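Local coordinates for protein alcohol oxidase (Myceliophthora thermophila, PDB 6F74) that binds FAD and probably acts as a VAO-type flavoprotein oxidase, oxidising a substrate with molecular oxygen as electron acceptor, at residues S43-F48 against H148-V153. Sequence-based numbering, arbitrary orientation.
Sequences SVWEAF and HNIRLV
Two side-chain pairs, Trp45 with Ile150 and Val44 with His148, join helix 42-52 to the turn after helix 135-147, and no hydrogen bond crosses between the segments. In the apolar pair, the delta methyl of Ile150 meets the CZ2–CH2 bond of the Trp45 benzo ring obliquely, CD1 lying 3.6 Å from Trp45 CZ2 and equally far from its CH2. An extended side chain carries that methyl forward: Ile150 CG1 lies beside the backbone N and chi2 is -173°. The indole reaches in from the opposite direction, and both residues are buried.

The second pair sets a methyl against the imidazole. Val44 CG1 approaches the far end of the His148 ring, 3.9 Å from CE1 and 4.0 Å from NE2, again at a slant. A chi1 of 173° puts CG1 anti to the valine's backbone N and aims this methyl at the ring. The pair is only partly buried. At 10.2 Å, the CA atoms of Val44 and His148 are the nearest across the contact, so side chains alone bridge the gap.

His148 and Ile150 flank Asn149 in the turn. A Schellman motif ends helix 135-147, with Asn149 at positive phi and Ile150 N bonded to Ala145 O. Phe144 of that helix stacks with Phe48 and meets the rings of Trp45 and His148 at about 45°, while Tyr128 stacks on Trp45. Helix 42-52 thus packs against the C-terminal end of helix 135-147, just ahead of edge strand 152-155, whose FAD-binding Thr154 lies about 12 Å from Ile150 (side chain to side chain), leaving the contact outside that site.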
loop_
_atom_site.group_PDB
_atom_site.type_symbol
_atom_site.label_atom_id
_atom_site.label_comp_id
_atom_site.label_asym_id
_atom_site.label_seq_id
_atom_site.Cartn_x
_atom_site.Cartn_y
_atom_site.Cartn_z
ATOM N N SER A 43 -16.872 -30.701 -14.491
ATOM C CA SER A 43 -17.973 -30.308 -15.379
ATOM C C SER A 43 -18.627 -28.981 -14.959
ATOM O O SER A 43 -19.014 -28.162 -15.807
ATOM C CB SER A 43 -19.022 -31.425 -15.448
ATOM O OG SER A 43 -19.727 -31.526 -14.215
ATOM N N VAL A 44 -18.739 -28.759 -13.647
ATOM C CA VAL A 44 -19.347 -27.534 -13.128
ATOM C C VAL A 44 -18.460 -26.338 -13.453
ATOM O O VAL A 44 -18.951 -25.317 -13.907
ATOM C CB VAL A 44 -19.653 -27.630 -11.606
ATOM C CG1 VAL A 44 -20.132 -26.276 -11.035
ATOM C CG2 VAL A 44 -20.699 -28.716 -11.362
ATOM N N TRP A 45 -17.157 -26.472 -13.239
ATOM C CA TRP A 45 -16.208 -25.406 -13.577
ATOM C C TRP A 45 -16.199 -25.107 -15.066
ATOM O O TRP A 45 -16.138 -23.929 -15.477
ATOM C CB TRP A 45 -14.797 -25.746 -13.092
ATOM C CG TRP A 45 -14.644 -25.693 -11.582
ATOM C CD1 TRP A 45 -14.506 -26.749 -10.745
ATOM C CD2 TRP A 45 -14.597 -24.525 -10.762
ATOM N NE1 TRP A 45 -14.383 -26.324 -9.438
ATOM C CE2 TRP A 45 -14.431 -24.954 -9.422
ATOM C CE3 TRP A 45 -14.670 -23.145 -11.019
ATOM C CZ2 TRP A 45 -14.359 -24.059 -8.347
ATOM C CZ3 TRP A 45 -14.582 -22.260 -9.949
ATOM C CH2 TRP A 45 -14.430 -22.730 -8.629
ATOM N N GLU A 46 -16.259 -26.166 -15.883
ATOM C CA GLU A 46 -16.266 -26.014 -17.324
ATOM C C GLU A 46 -17.528 -25.262 -17.820
ATOM O O GLU A 46 -17.437 -24.355 -18.642
ATOM C CB GLU A 46 -16.152 -27.398 -17.950
ATOM C CG GLU A 46 -16.038 -27.474 -19.477
ATOM C CD GLU A 46 -15.829 -28.908 -19.938
ATOM O OE1 GLU A 46 -15.192 -29.694 -19.145
ATOM O OE2 GLU A 46 -16.312 -29.283 -21.062
ATOM N N ALA A 47 -18.687 -25.618 -17.269
ATOM C CA ALA A 47 -19.941 -24.896 -17.557
ATOM C C ALA A 47 -19.881 -23.418 -17.124
ATOM O O ALA A 47 -20.458 -22.546 -17.772
ATOM C CB ALA A 47 -21.131 -25.595 -16.901
ATOM N N PHE A 48 -19.183 -23.146 -16.027
ATOM C CA PHE A 48 -19.010 -21.772 -15.538
ATOM C C PHE A 48 -18.087 -20.988 -16.498
ATOM O O PHE A 48 -18.353 -19.812 -16.833
ATOM C CB PHE A 48 -18.526 -21.808 -14.070
ATOM C CG PHE A 48 -18.224 -20.453 -13.465
ATOM C CD1 PHE A 48 -19.080 -19.374 -13.615
ATOM C CD2 PHE A 48 -17.045 -20.267 -12.722
ATOM C CE1 PHE A 48 -18.777 -18.132 -13.051
ATOM C CE2 PHE A 48 -16.746 -19.040 -12.149
ATOM C CZ PHE A 48 -17.618 -17.961 -12.328
ATOM N N HIS A 148 -21.661 -21.775 -4.467
ATOM C CA HIS A 148 -20.881 -22.941 -4.099
ATOM C C HIS A 148 -20.085 -22.783 -2.805
ATOM O O HIS A 148 -19.234 -23.626 -2.495
ATOM C CB HIS A 148 -20.010 -23.416 -5.261
ATOM C CG HIS A 148 -20.785 -23.712 -6.505
ATOM N ND1 HIS A 148 -21.440 -24.910 -6.739
ATOM C CD2 HIS A 148 -21.027 -22.934 -7.586
ATOM C CE1 HIS A 148 -22.025 -24.868 -7.925
ATOM N NE2 HIS A 148 -21.770 -23.692 -8.475
ATOM N N ASN A 149 -20.407 -21.740 -2.034
ATOM C CA ASN A 149 -19.774 -21.440 -0.753
ATOM C C ASN A 149 -18.256 -21.458 -0.836
ATOM O O ASN A 149 -17.559 -22.062 0.003
ATOM C CB ASN A 149 -20.324 -22.402 0.312
ATOM C CG ASN A 149 -19.645 -22.253 1.660
ATOM O OD1 ASN A 149 -19.467 -21.141 2.161
ATOM N ND2 ASN A 149 -19.274 -23.376 2.260
ATOM N N ILE A 150 -17.746 -20.833 -1.884
ATOM C CA ILE A 150 -16.319 -20.771 -2.155
ATOM C C ILE A 150 -15.879 -19.347 -1.803
ATOM O O ILE A 150 -16.568 -18.359 -2.170
ATOM C CB ILE A 150 -16.017 -21.061 -3.646
ATOM C CG1 ILE A 150 -16.406 -22.489 -4.001
ATOM C CG2 ILE A 150 -14.552 -20.822 -3.980
ATOM C CD1 ILE A 150 -16.002 -22.925 -5.409
ATOM N N ARG A 151 -14.713 -19.246 -1.163
ATOM C CA ARG A 151 -14.164 -17.972 -0.726
ATOM C C ARG A 151 -13.847 -17.074 -1.920
ATOM O O ARG A 151 -13.130 -17.489 -2.849
ATOM C CB ARG A 151 -12.890 -18.169 0.121
ATOM C CG ARG A 151 -12.203 -16.872 0.512
ATOM C CD ARG A 151 -10.951 -17.048 1.307
ATOM N NE ARG A 151 -10.339 -15.758 1.617
ATOM C CZ ARG A 151 -9.251 -15.590 2.382
ATOM N NH1 ARG A 151 -8.644 -16.646 2.936
ATOM N NH2 ARG A 151 -8.749 -14.352 2.602
ATOM N N LEU A 152 -14.404 -15.862 -1.906
ATOM C CA LEU A 152 -14.163 -14.910 -2.987
ATOM C C LEU A 152 -13.011 -14.005 -2.602
ATOM O O LEU A 152 -13.062 -13.344 -1.571
ATOM C CB LEU A 152 -15.406 -14.071 -3.309
ATOM C CG LEU A 152 -15.268 -13.093 -4.485
ATOM C CD1 LEU A 152 -15.151 -13.848 -5.797
ATOM C CD2 LEU A 152 -16.455 -12.161 -4.543
ATOM N N VAL A 153 -11.992 -13.966 -3.456
ATOM C CA VAL A 153 -10.839 -13.119 -3.276
ATOM C C VAL A 153 -10.830 -12.055 -4.379
ATOM O O VAL A 153 -10.943 -12.364 -5.549
ATOM C CB VAL A 153 -9.530 -13.959 -3.260
ATOM C CG1 VAL A 153 -8.329 -13.067 -3.016
ATOM C CG2 VAL A 153 -9.598 -15.047 -2.172
#